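Local structure of toxin 2A (Paenibacillus larvae, 5URP) at residues S100-R105 with E167-K172; G123-G128 with G211-K216; G174-V179 with M191-D196; T197-D202 with V217-L222. The protein probably transfers ADP-ribose from NAD+ to a host protein, acting as a mono-ADP-ribosylating virulence toxin of the bacterium. One frame throughout, in Å; residues are numbered along the deposited sequence.

Contact 1: residues S100-R105 with E167-K172; sequences SVTVYR and ELKIPK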
loop_
_atom_site.group_PDB
_atom_site.type_symbol
_atom_site.label_atom_id
_atom_site.label_comp_id
_atom_site.label_asym_id
_atom_site.label_seq_id
_atom_site.Cartn_x
_atom_site.Cartn_y
_atom_site.Cartn_z
ATOM N N SER A 100 14.408 0.241 8.014
ATOM C CA SER A 100 13.066 0.805 7.999
ATOM C C SER A 100 12.926 1.711 6.782
ATOM O O SER A 100 13.887 2.362 6.367
ATOM C CB SER A 100 12.766 1.608 9.248
ATOM O OG SER A 100 13.078 0.828 10.415
ATOM N N VAL A 101 11.715 1.768 6.233
ATOM C CA VAL A 101 11.521 2.506 4.984
ATOM C C VAL A 101 10.138 3.115 4.953
ATOM O O VAL A 101 9.171 2.545 5.464
ATOM C CB VAL A 101 11.751 1.586 3.764
ATOM C CG1 VAL A 101 10.656 0.645 3.592
ATOM C CG2 VAL A 101 11.970 2.406 2.501
ATOM N N THR A 102 10.056 4.268 4.286
ATOM C CA THR A 102 8.806 4.960 4.045
ATOM C C THR A 102 8.293 4.572 2.663
ATOM O O THR A 102 9.064 4.534 1.700
ATOM C CB THR A 102 9.018 6.471 4.117
ATOM O OG1 THR A 102 9.512 6.818 5.408
ATOM C CG2 THR A 102 7.713 7.213 3.884
ATOM N N VAL A 103 7.013 4.252 2.589
ATOM C CA VAL A 103 6.365 3.976 1.318
ATOM C C VAL A 103 5.119 4.854 1.200
ATOM O O VAL A 103 4.671 5.475 2.152
ATOM C CB VAL A 103 6.007 2.499 1.135
ATOM C CG1 VAL A 103 7.272 1.632 1.122
ATOM C CG2 VAL A 103 4.998 2.021 2.214
ATOM N N TYR A 104 4.591 4.913 -0.017
ATOM C CA TYR A 104 3.505 5.829 -0.368
ATOM C C TYR A 104 2.371 5.078 -1.041
ATOM O O TYR A 104 2.596 4.120 -1.789
ATOM C CB TYR A 104 4.037 6.926 -1.314
ATOM C CG TYR A 104 5.094 7.776 -0.681
ATOM C CD1 TYR A 104 4.747 8.910 0.044
ATOM C CD2 TYR A 104 6.429 7.447 -0.790
ATOM C CE1 TYR A 104 5.691 9.676 0.650
ATOM C CE2 TYR A 104 7.421 8.231 -0.190
ATOM C CZ TYR A 104 7.034 9.342 0.543
ATOM O OH TYR A 104 7.982 10.142 1.115
ATOM N N ARG A 105 1.134 5.512 -0.782
ATOM C CA ARG A 105 -0.013 4.896 -1.432
ATOM C C ARG A 105 -1.071 5.958 -1.670
ATOM O O ARG A 105 -1.515 6.596 -0.725
ATOM C CB ARG A 105 -0.601 3.779 -0.558
ATOM C CG ARG A 105 -1.845 3.183 -1.128
ATOM C CD ARG A 105 -2.258 1.969 -0.303
ATOM N NE ARG A 105 -3.607 1.509 -0.625
ATOM C CZ ARG A 105 -3.937 0.807 -1.705
ATOM N NH1 ARG A 105 -3.022 0.466 -2.606
ATOM N NH2 ARG A 105 -5.198 0.455 -1.896
ATOM N N GLU A 167 1.366 8.143 3.685
ATOM C CA GLU A 167 2.806 7.999 3.870
ATOM C C GLU A 167 2.980 7.001 5.018
ATOM O O GLU A 167 2.602 7.293 6.153
ATOM C CB GLU A 167 3.458 9.341 4.187
ATOM C CG GLU A 167 4.936 9.283 4.466
ATOM C CD GLU A 167 5.587 10.667 4.547
ATOM O OE1 GLU A 167 5.206 11.574 3.768
ATOM O OE2 GLU A 167 6.502 10.831 5.367
ATOM N N LEU A 168 3.532 5.829 4.720
ATOM C CA LEU A 168 3.522 4.712 5.665
ATOM C C LEU A 168 4.944 4.319 6.016
ATOM O O LEU A 168 5.759 4.068 5.132
ATOM C CB LEU A 168 2.767 3.539 5.030
ATOM C CG LEU A 168 2.587 2.283 5.826
ATOM C CD1 LEU A 168 1.591 2.571 6.926
ATOM C CD2 LEU A 168 2.074 1.208 4.895
ATOM N N LYS A 169 5.247 4.225 7.313
ATOM C CA LYS A 169 6.566 3.796 7.741
ATOM C C LYS A 169 6.511 2.300 8.009
ATOM O O LYS A 169 5.610 1.843 8.711
ATOM C CB LYS A 169 6.999 4.542 9.004
ATOM C CG LYS A 169 7.029 6.050 8.837
ATOM C CD LYS A 169 7.210 6.770 10.160
ATOM C CE LYS A 169 7.183 8.279 9.987
ATOM N NZ LYS A 169 7.181 8.997 11.292
ATOM N N ILE A 170 7.424 1.543 7.413
ATOM C CA ILE A 170 7.516 0.097 7.618
ATOM C C ILE A 170 8.765 -0.152 8.457
ATOM O O ILE A 170 9.857 0.248 8.043
ATOM C CB ILE A 170 7.619 -0.701 6.305
ATOM C CG1 ILE A 170 6.535 -0.350 5.307
ATOM C CG2 ILE A 170 7.500 -2.192 6.589
ATOM C CD1 ILE A 170 6.846 -0.925 3.944
ATOM N N PRO A 171 8.666 -0.826 9.605
ATOM C CA PRO A 171 9.849 -1.003 10.452
ATOM C C PRO A 171 10.818 -2.046 9.923
ATOM O O PRO A 171 10.440 -3.004 9.247
ATOM C CB PRO A 171 9.256 -1.464 11.789
ATOM C CG PRO A 171 7.950 -2.101 11.442
ATOM C CD PRO A 171 7.426 -1.281 10.261
ATOM N N LYS A 172 12.091 -1.860 10.267
ATOM C CA LYS A 172 13.089 -2.869 9.965
ATOM C C LYS A 172 12.613 -4.209 10.514
ATOM O O LYS A 172 12.027 -4.273 11.599
ATOM C CB LYS A 172 14.443 -2.479 10.576
ATOM C CG LYS A 172 15.518 -3.594 10.553
ATOM C CD LYS A 172 16.797 -3.106 11.192
ATOM C CE LYS A 172 17.897 -4.150 11.091
ATOM N NZ LYS A 172 19.202 -3.477 11.192
HETATM O O HOH W 1 8.246 8.710 7.067
#
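Val-101 and Val-103 pair with Ile-170 and Leu-168 across two antiparallel strands at one edge of the five-stranded mixed sheet of the ADP-ribosyltransferase fold. Both pairs are hydrogen-bonded, each closed by two backbone bonds; that from Leu-168 N to Val-103 O spans 2.8 Å and is nearly straight. On the face they share, the delta methyl of Ile-170 does most of the touching: its CD1 lies 3.8 Å from Val-103 CG1 and 4.1 Å from Val-101 CG1. On the other face the extended chain of Glu-167 runs alongside Tyr-104, with OE1 3.7 Å from Tyr-104 CE1 and the carboxylate turned 63° from the ring. Glu-167 CG also meets Thr-102 CG2 at 3.5 Å. A water ties Thr-102 OG1 (2.8 Å) to Glu-167 OE2 (3.2 Å), to which it donates. Past the paired strands, a chi1 of -51° turns Ser-100 OG toward Lys-172 N, from which it accepts a bent bond, 2.9 Å long at 142°.

Farther out, Arg-105 leads away from the pair and gives NH1 to the backbone O of Ser-150. This is consistent with the arginine and Ser-Thr-Ser (150-152) signature of such toxins. Two outer residues fix the polar ends of the tyrosine and glutamate: Asp-25 OD1 bonds to Tyr-104 OH, and Lys-216 NZ forms a salt bridge with Glu-167 OE1, the oxygen beside the ring.

Contact 2: residues G123-G128 with G211-K216; sequences GNKVNG and GSQRLK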
loop_
_atom_site.group_PDB
_atom_site.type_symbol
_atom_site.label_atom_id
_atom_site.label_comp_id
_atom_site.label_asym_id
_atom_site.label_seq_id
_atom_site.Cartn_x
_atom_site.Cartn_y
_atom_site.Cartn_z
ATOM N N GLY A 123 -14.993 19.440 -5.521
ATOM C CA GLY A 123 -14.152 19.839 -6.638
ATOM C C GLY A 123 -12.695 19.544 -6.339
ATOM O O GLY A 123 -12.330 18.435 -5.929
ATOM N N ASN A 124 -11.841 20.546 -6.537
ATOM C CA ASN A 124 -10.409 20.403 -6.309
ATOM C C ASN A 124 -9.995 20.747 -4.881
ATOM O O ASN A 124 -8.796 20.778 -4.591
ATOM C CB ASN A 124 -9.631 21.280 -7.296
ATOM C CG ASN A 124 -9.567 20.676 -8.685
ATOM O OD1 ASN A 124 -9.634 19.457 -8.850
ATOM N ND2 ASN A 124 -9.430 21.526 -9.693
ATOM N N LYS A 125 -10.949 21.006 -3.990
ATOM C CA LYS A 125 -10.662 21.367 -2.610
ATOM C C LYS A 125 -11.174 20.270 -1.684
ATOM O O LYS A 125 -12.210 19.652 -1.947
ATOM C CB LYS A 125 -11.310 22.711 -2.244
ATOM C CG LYS A 125 -10.967 23.865 -3.203
ATOM C CD LYS A 125 -10.049 24.913 -2.572
ATOM C CE LYS A 125 -9.333 25.783 -3.623
ATOM N NZ LYS A 125 -8.183 25.081 -4.294
ATOM N N VAL A 126 -10.449 20.015 -0.611
ATOM C CA VAL A 126 -10.951 19.089 0.394
ATOM C C VAL A 126 -12.033 19.799 1.188
ATOM O O VAL A 126 -11.882 20.969 1.557
ATOM C CB VAL A 126 -9.821 18.582 1.311
ATOM C CG1 VAL A 126 -10.415 17.884 2.536
ATOM C CG2 VAL A 126 -8.924 17.617 0.580
ATOM N N ASN A 127 -13.144 19.106 1.423
ATOM C CA ASN A 127 -14.208 19.616 2.283
ATOM C C ASN A 127 -13.682 19.734 3.716
ATOM O O ASN A 127 -13.368 18.726 4.352
ATOM C CB ASN A 127 -15.415 18.687 2.193
ATOM C CG ASN A 127 -16.595 19.193 2.993
ATOM O OD1 ASN A 127 -16.444 19.597 4.151
ATOM N ND2 ASN A 127 -17.769 19.182 2.390
ATOM N N GLY A 128 -13.559 20.967 4.218
ATOM C CA GLY A 128 -12.863 21.184 5.478
ATOM C C GLY A 128 -13.584 20.594 6.671
ATOM O O GLY A 128 -12.948 20.139 7.627
ATOM N N GLY A 211 -2.420 20.702 -8.242
ATOM C CA GLY A 211 -3.632 21.375 -8.642
ATOM C C GLY A 211 -4.879 20.957 -7.902
ATOM O O GLY A 211 -5.953 21.490 -8.186
ATOM N N SER A 212 -4.781 20.010 -6.973
ATOM C CA SER A 212 -5.928 19.603 -6.179
ATOM C C SER A 212 -5.469 19.291 -4.765
ATOM O O SER A 212 -4.421 18.675 -4.567
ATOM C CB SER A 212 -6.629 18.374 -6.757
ATOM O OG SER A 212 -5.802 17.235 -6.653
ATOM N N GLN A 213 -6.273 19.709 -3.802
ATOM C CA GLN A 213 -5.997 19.403 -2.407
ATOM C C GLN A 213 -6.249 17.928 -2.135
ATOM O O GLN A 213 -7.042 17.264 -2.811
ATOM C CB GLN A 213 -6.864 20.262 -1.483
ATOM C CG GLN A 213 -6.652 21.753 -1.675
ATOM C CD GLN A 213 -7.449 22.606 -0.719
ATOM O OE1 GLN A 213 -8.321 22.118 0.014
ATOM N NE2 GLN A 213 -7.175 23.909 -0.736
ATOM N N ARG A 214 -5.558 17.418 -1.121
ATOM C CA ARG A 214 -5.682 16.028 -0.735
ATOM C C ARG A 214 -5.642 15.916 0.779
ATOM O O ARG A 214 -5.220 16.830 1.488
ATOM C CB ARG A 214 -4.553 15.155 -1.316
ATOM C CG ARG A 214 -4.543 15.082 -2.832
ATOM C CD ARG A 214 -3.322 14.367 -3.346
ATOM N NE ARG A 214 -2.101 15.144 -3.168
ATOM C CZ ARG A 214 -0.887 14.658 -3.394
ATOM N NH1 ARG A 214 -0.738 13.394 -3.780
ATOM N NH2 ARG A 214 0.179 15.433 -3.232
ATOM N N LEU A 215 -6.103 14.779 1.266
ATOM C CA LEU A 215 -5.924 14.427 2.662
ATOM C C LEU A 215 -4.680 13.558 2.781
ATOM O O LEU A 215 -4.597 12.512 2.136
ATOM C CB LEU A 215 -7.147 13.679 3.184
ATOM C CG LEU A 215 -7.412 13.715 4.663
ATOM C CD1 LEU A 215 -7.825 15.127 5.103
ATOM C CD2 LEU A 215 -8.514 12.716 4.897
ATOM N N LYS A 216 -3.734 13.976 3.618
ATOM C CA LYS A 216 -2.505 13.243 3.840
ATOM C C LYS A 216 -2.602 12.493 5.158
ATOM O O LYS A 216 -2.930 13.096 6.181
ATOM C CB LYS A 216 -1.280 14.154 3.873
ATOM C CG LYS A 216 -0.004 13.296 3.802
ATOM C CD LYS A 216 1.273 14.067 3.890
ATOM C CE LYS A 216 2.468 13.082 3.910
ATOM N NZ LYS A 216 3.732 13.773 4.259
HETATM O O HOH W 2 -5.320 25.225 -2.448
HETATM O O HOH W 3 -9.578 22.933 2.125
#
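Gln-213 bridges to Asn-124, Lys-125 and Val-126. Strand 125-126 pairs with strand 121-122 in a small two-stranded antiparallel sheet, and this contact ties it beside the start of strand 214-221 of the five-stranded sheet, far from the centre of the chain.

Two direct hydrogen bonds cross the gap. Gln-213 N donates to Asn-124 O at 2.9 Å and 164°. Two residues along, the side chain replaces the backbone as partner: Val-126 N donates to Gln-213 OE1 at 3.1 Å, tilted 31° from the amide plane. The glutamine reaches this far because its chain is extended beyond CG (chi2 -177°), carrying the amide past Lys-125 CA.

Two waters extend the polar grip. One donates to Gln-213 OE1 (2.6 Å) and to Val-126 O (3.1 Å). The other accepts from Gln-213 NE2 at 2.8 Å and only weakly from Lys-125 NZ.

Two van der Waals contacts fill in between the bonds. The bent chain of Lys-125 lies across the side-chain amide, its methylene CD 3.6 Å from Gln-213 NE2. Val-126 points at the other segment and sets CG2 3.7 Å from Arg-214 C, against backbone more than side chain. Its other neighbours include Leu-120, Ile-206 and Ala-131 of helix 128-138, the helix whose start Asn-127 caps through OD1.

The chemistry is that of a hydrated, partly exposed junction. Because OE1 takes the Val-126 N-H and a water while NE2 gives to the other water, these bonds would probably hold the glutamine amide in one of its two flips.

Contact 3: residues G174-V179 with M191-D196; sequences GNAGYV and MLLPRD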
loop_
_atom_site.group_PDB
_atom_site.type_symbol
_atom_site.label_atom_id
_atom_site.label_comp_id
_atom_site.label_asym_id
_atom_site.label_seq_id
_atom_site.Cartn_x
_atom_site.Cartn_y
_atom_site.Cartn_z
ATOM N N GLY A 174 10.282 -5.891 9.121
ATOM C CA GLY A 174 8.928 -6.108 8.659
ATOM C C GLY A 174 8.889 -6.895 7.370
ATOM O O GLY A 174 9.859 -6.952 6.609
ATOM N N ASN A 175 7.743 -7.524 7.111
ATOM C CA ASN A 175 7.554 -8.262 5.863
ATOM C C ASN A 175 7.027 -7.278 4.824
ATOM O O ASN A 175 5.971 -6.678 5.012
ATOM C CB ASN A 175 6.575 -9.428 6.021
ATOM C CG ASN A 175 7.036 -10.509 7.027
ATOM O OD1 ASN A 175 6.308 -10.820 7.966
ATOM N ND2 ASN A 175 8.201 -11.113 6.803
ATOM N N ALA A 176 7.771 -7.119 3.743
ATOM C CA ALA A 176 7.363 -6.302 2.602
ATOM C C ALA A 176 8.270 -6.694 1.458
ATOM O O ALA A 176 9.474 -6.860 1.661
ATOM C CB ALA A 176 7.480 -4.815 2.925
ATOM N N GLY A 177 7.693 -6.858 0.266
ATOM C CA GLY A 177 8.431 -7.388 -0.857
ATOM C C GLY A 177 8.481 -6.393 -1.982
ATOM O O GLY A 177 7.439 -5.848 -2.357
ATOM N N TYR A 178 9.663 -6.189 -2.545
ATOM C CA TYR A 178 9.826 -5.284 -3.679
ATOM C C TYR A 178 9.520 -6.092 -4.930
ATOM O O TYR A 178 10.319 -6.940 -5.324
ATOM C CB TYR A 178 11.239 -4.727 -3.724
ATOM C CG TYR A 178 11.446 -3.755 -4.849
ATOM C CD1 TYR A 178 10.816 -2.518 -4.833
ATOM C CD2 TYR A 178 12.262 -4.067 -5.922
ATOM C CE1 TYR A 178 11.005 -1.590 -5.875
ATOM C CE2 TYR A 178 12.454 -3.146 -6.983
ATOM C CZ TYR A 178 11.824 -1.917 -6.932
ATOM O OH TYR A 178 12.035 -1.024 -7.962
ATOM N N VAL A 179 8.367 -5.831 -5.561
ATOM C CA VAL A 179 7.902 -6.686 -6.643
ATOM C C VAL A 179 8.106 -6.079 -8.033
ATOM O O VAL A 179 7.778 -6.747 -9.012
ATOM C CB VAL A 179 6.419 -7.084 -6.454
ATOM C CG1 VAL A 179 6.205 -7.869 -5.133
ATOM C CG2 VAL A 179 5.497 -5.876 -6.515
ATOM N N MET A 191 6.128 -1.878 -3.356
ATOM C CA MET A 191 6.404 -2.682 -2.167
ATOM C C MET A 191 5.069 -3.291 -1.754
ATOM O O MET A 191 4.110 -2.564 -1.458
ATOM C CB MET A 191 6.992 -1.843 -1.030
ATOM C CG MET A 191 8.326 -1.242 -1.294
ATOM S SD MET A 191 9.658 -2.451 -1.394
ATOM C CE MET A 191 9.589 -3.161 0.226
ATOM N N LEU A 192 5.002 -4.617 -1.721
ATOM C CA LEU A 192 3.762 -5.315 -1.437
ATOM C C LEU A 192 3.802 -5.798 0.001
ATOM O O LEU A 192 4.740 -6.503 0.380
ATOM C CB LEU A 192 3.590 -6.483 -2.394
ATOM C CG LEU A 192 2.326 -7.322 -2.266
ATOM C CD1 LEU A 192 1.079 -6.482 -2.369
ATOM C CD2 LEU A 192 2.306 -8.434 -3.309
ATOM N N LEU A 193 2.813 -5.409 0.780
ATOM C CA LEU A 193 2.756 -5.817 2.185
ATOM C C LEU A 193 1.688 -6.892 2.352
ATOM O O LEU A 193 0.713 -6.961 1.592
ATOM C CB LEU A 193 2.437 -4.630 3.099
ATOM C CG LEU A 193 3.515 -3.618 3.503
ATOM C CD1 LEU A 193 2.829 -2.300 3.853
ATOM C CD2 LEU A 193 4.327 -3.998 4.689
ATOM N N PRO A 194 1.836 -7.743 3.366
ATOM C CA PRO A 194 0.881 -8.823 3.596
ATOM C C PRO A 194 -0.533 -8.324 3.782
ATOM O O PRO A 194 -0.764 -7.182 4.189
ATOM C CB PRO A 194 1.389 -9.463 4.904
ATOM C CG PRO A 194 2.824 -9.097 4.988
ATOM C CD PRO A 194 2.985 -7.788 4.288
ATOM N N ARG A 195 -1.486 -9.192 3.466
ATOM C CA ARG A 195 -2.862 -8.919 3.834
ATOM C C ARG A 195 -3.004 -8.876 5.359
ATOM O O ARG A 195 -2.164 -9.383 6.094
ATOM C CB ARG A 195 -3.786 -9.965 3.216
ATOM C CG ARG A 195 -3.757 -11.342 3.841
ATOM C CD ARG A 195 -4.537 -12.325 2.978
ATOM N NE ARG A 195 -4.448 -13.685 3.480
ATOM C CZ ARG A 195 -5.283 -14.233 4.350
ATOM N NH1 ARG A 195 -6.303 -13.547 4.864
ATOM N NH2 ARG A 195 -5.091 -15.489 4.714
ATOM N N ASP A 196 -4.078 -8.231 5.813
ATOM C CA ASP A 196 -4.351 -7.996 7.224
ATOM C C ASP A 196 -3.267 -7.154 7.897
ATOM O O ASP A 196 -2.992 -7.316 9.095
ATOM C CB ASP A 196 -4.536 -9.333 7.949
ATOM C CG ASP A 196 -5.810 -10.055 7.536
ATOM O OD1 ASP A 196 -6.822 -9.383 7.273
ATOM O OD2 ASP A 196 -5.824 -11.308 7.546
#
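Gly-177 and Leu-192 form an antiparallel hydrogen-bonded pair in a beta hairpin, with Gly-177 N to Leu-192 O at 3.0 Å and Leu-192 N to Gly-177 O at 2.8 Å. The next pair, Tyr-178 with Met-191, is non-hydrogen-bonded and supplies a Met-aromatic contact. Met-191 SD sits at the edge of the tyrosine ring, 4.9 Å from its centroid and 81° off the normal, while also touching Tyr-178 CB at 3.6 Å. Bends at chi2 and chi3 fold the methionine back over the facing segment, bringing its CE to Ala-176 CB at 3.8 Å. The same Ala-176 CB takes Leu-193 CD2 from another direction, at 3.7 Å. On the face of Leu-192, its CB meets Val-179 CG1. Where the strands part, Pro-194 lays CG near Asn-175 CB, and the amide of that asparagine turns to the backbone O of Thr-95.

The hairpin belongs to a small three-stranded sheet with strand 149-152, whose Thr-151 bonds Met-191 O. Helix 30-45 covers Tyr-178 and helix 50-61 lies on Val-179 and Leu-192, while Ala-176 and Leu-193 face strand 164-170 of the main sheet.

Contact 4: residues T197-D202 with V217-L222; sequences TKYYID and VEARVL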
loop_
_atom_site.group_PDB
_atom_site.type_symbol
_atom_site.label_atom_id
_atom_site.label_comp_id
_atom_site.label_asym_id
_atom_site.label_seq_id
_atom_site.Cartn_x
_atom_site.Cartn_y
_atom_site.Cartn_z
ATOM N N THR A 197 -2.653 -6.233 7.152
ATOM C CA THR A 197 -1.700 -5.316 7.755
ATOM C C THR A 197 -2.426 -4.322 8.653
ATOM O O THR A 197 -3.466 -3.763 8.292
ATOM C CB THR A 197 -0.883 -4.583 6.679
ATOM O OG1 THR A 197 0.091 -5.478 6.120
ATOM C CG2 THR A 197 -0.148 -3.371 7.265
ATOM N N LYS A 198 -1.851 -4.114 9.832
ATOM C CA LYS A 198 -2.317 -3.147 10.813
ATOM C C LYS A 198 -1.429 -1.921 10.723
ATOM O O LYS A 198 -0.207 -2.050 10.692
ATOM C CB LYS A 198 -2.234 -3.730 12.232
ATOM C CG LYS A 198 -3.234 -4.810 12.527
ATOM C CD LYS A 198 -2.932 -5.409 13.896
ATOM C CE LYS A 198 -4.093 -6.217 14.451
ATOM N NZ LYS A 198 -3.899 -6.623 15.887
ATOM N N TYR A 199 -2.031 -0.737 10.644
ATOM C CA TYR A 199 -1.229 0.471 10.636
ATOM C C TYR A 199 -1.894 1.539 11.487
ATOM O O TYR A 199 -3.118 1.697 11.482
ATOM C CB TYR A 199 -0.950 0.944 9.189
ATOM C CG TYR A 199 -2.117 1.199 8.263
ATOM C CD1 TYR A 199 -2.798 0.155 7.641
ATOM C CD2 TYR A 199 -2.476 2.492 7.934
ATOM C CE1 TYR A 199 -3.840 0.402 6.752
ATOM C CE2 TYR A 199 -3.504 2.745 7.036
ATOM C CZ TYR A 199 -4.181 1.702 6.459
ATOM O OH TYR A 199 -5.197 1.977 5.582
ATOM N N TYR A 200 -1.065 2.264 12.215
ATOM C CA TYR A 200 -1.516 3.248 13.177
ATOM C C TYR A 200 -1.374 4.642 12.596
ATOM O O TYR A 200 -0.302 4.992 12.098
ATOM C CB TYR A 200 -0.701 3.135 14.465
ATOM C CG TYR A 200 -1.028 4.151 15.528
ATOM C CD1 TYR A 200 -2.120 3.987 16.384
ATOM C CD2 TYR A 200 -0.214 5.255 15.721
ATOM C CE1 TYR A 200 -2.410 4.921 17.350
ATOM C CE2 TYR A 200 -0.499 6.196 16.689
ATOM C CZ TYR A 200 -1.590 6.006 17.521
ATOM O OH TYR A 200 -1.875 6.911 18.503
ATOM N N ILE A 201 -2.435 5.437 12.712
ATOM C CA ILE A 201 -2.465 6.788 12.148
ATOM C C ILE A 201 -1.927 7.793 13.165
ATOM O O ILE A 201 -2.554 8.066 14.196
ATOM C CB ILE A 201 -3.875 7.159 11.684
ATOM C CG1 ILE A 201 -4.293 6.190 10.563
ATOM C CG2 ILE A 201 -3.881 8.596 11.115
ATOM C CD1 ILE A 201 -5.716 6.378 10.100
ATOM N N ASP A 202 -0.758 8.352 12.857
ATOM C CA ASP A 202 -0.140 9.400 13.662
ATOM C C ASP A 202 -0.708 10.784 13.348
ATOM O O ASP A 202 -0.869 11.604 14.257
ATOM C CB ASP A 202 1.372 9.391 13.432
ATOM C CG ASP A 202 2.027 8.125 13.944
ATOM O OD1 ASP A 202 1.946 7.902 15.167
ATOM O OD2 ASP A 202 2.598 7.356 13.133
ATOM N N VAL A 217 -2.309 11.199 5.116
ATOM C CA VAL A 217 -2.372 10.309 6.272
ATOM C C VAL A 217 -0.953 9.831 6.534
ATOM O O VAL A 217 -0.336 9.232 5.653
ATOM C CB VAL A 217 -3.292 9.117 5.999
ATOM C CG1 VAL A 217 -3.281 8.128 7.187
ATOM C CG2 VAL A 217 -4.706 9.627 5.663
ATOM N N GLU A 218 -0.434 10.096 7.723
ATOM C CA GLU A 218 0.897 9.632 8.098
ATOM C C GLU A 218 0.692 8.498 9.091
ATOM O O GLU A 218 0.023 8.691 10.104
ATOM C CB GLU A 218 1.748 10.766 8.678
ATOM C CG GLU A 218 2.047 11.783 7.594
ATOM C CD GLU A 218 2.567 13.112 8.080
ATOM O OE1 GLU A 218 2.928 13.235 9.257
ATOM O OE2 GLU A 218 2.635 14.042 7.236
ATOM N N ALA A 219 1.231 7.331 8.771
ATOM C CA ALA A 219 0.940 6.126 9.545
ATOM C C ALA A 219 2.177 5.246 9.647
ATOM O O ALA A 219 3.149 5.397 8.904
ATOM C CB ALA A 219 -0.192 5.320 8.923
ATOM N N ARG A 220 2.106 4.308 10.596
ATOM C CA ARG A 220 3.153 3.336 10.881
ATOM C C ARG A 220 2.578 1.934 10.791
ATOM O O ARG A 220 1.565 1.653 11.436
ATOM C CB ARG A 220 3.685 3.470 12.314
ATOM C CG ARG A 220 4.501 4.656 12.664
ATOM C CD ARG A 220 4.845 4.522 14.166
ATOM N NE ARG A 220 3.869 5.197 15.026
ATOM C CZ ARG A 220 3.621 4.891 16.300
ATOM N NH1 ARG A 220 4.256 3.902 16.917
ATOM N NH2 ARG A 220 2.721 5.597 16.980
ATOM N N VAL A 221 3.266 1.047 10.069
ATOM C CA VAL A 221 2.967 -0.373 10.147
ATOM C C VAL A 221 3.431 -0.886 11.494
ATOM O O VAL A 221 4.544 -0.588 11.951
ATOM C CB VAL A 221 3.650 -1.156 9.016
ATOM C CG1 VAL A 221 3.419 -2.678 9.192
ATOM C CG2 VAL A 221 3.153 -0.705 7.678
ATOM N N LEU A 222 2.581 -1.666 12.131
ATOM C CA LEU A 222 2.927 -2.361 13.346
ATOM C C LEU A 222 3.270 -3.796 12.958
ATOM O O LEU A 222 2.432 -4.514 12.399
ATOM C CB LEU A 222 1.780 -2.302 14.348
ATOM C CG LEU A 222 1.294 -0.866 14.633
ATOM C CD1 LEU A 222 0.280 -1.013 15.660
ATOM C CD2 LEU A 222 2.383 0.093 15.138
HETATM O O HOH W 4 0.819 -5.419 10.392
#
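Ile-201 and Val-217 meet through CG2 and CG1 at 4.0 Å, within the apolar face of a beta hairpin. Beside them a chi1 of 56° swings the Tyr-199 ring so that its edge meets the Ala-219 methyl, Tyr-199 CD2 lying 3.8 Å from Ala-219 CB. Farther along the face, Thr-197 CG2 touches Val-221 CG1.

The strands are antiparallel, with Tyr-200 and Arg-220 as the hydrogen-bonded pair: Tyr-200 N reaches Arg-220 O at 2.8 Å. On the opposite face their side chains run alongside each other, Arg-220 NH2 coming 3.2 Å from Tyr-200 CD2 with guanidinium and ring 75° apart. In a side-on salt bridge Arg-220 NH2 donates to Asp-202 OD1 at 3.0 Å and Arg-220 NE to Asp-202 OD2 at 3.1 Å. Both oxygens use syn lone pairs, and the two groups are nearly coplanar at 14°. At the far end a water joins Lys-198 N to Leu-222 O.

Strands 197-207 and 214-221 are neighbours in the five-stranded mixed sheet. Strand 142-145 borders 197-207, with Leu-143 against Tyr-199 and Ile-201; strand 164-170 borders 214-221 and packs Leu-168 on Tyr-199, Ala-219 and Val-221.

Contacts 1, 2 and 4 all reach the five-stranded sheet. Contact 1 lies at its edge and contact 4 nearer the opposite edge, joined through neighbouring strands 164-170 and 214-221, where Lys-169 O probably bonds Val-221 N. Contact 2 uses the far end of strand 214-221, about 23 Å from contact 1 between centres, and meets it only through the lysine-glutamate pair at their border. Contact 3 is the buried one, in the small sheet, and joins contact 1 where Met-191 CG packs on Val-103 CG1. Chemistry follows place: methyls and sulfur in contact 3, one apolar and one polar face in contacts 1 and 4, amide and water in contact 2.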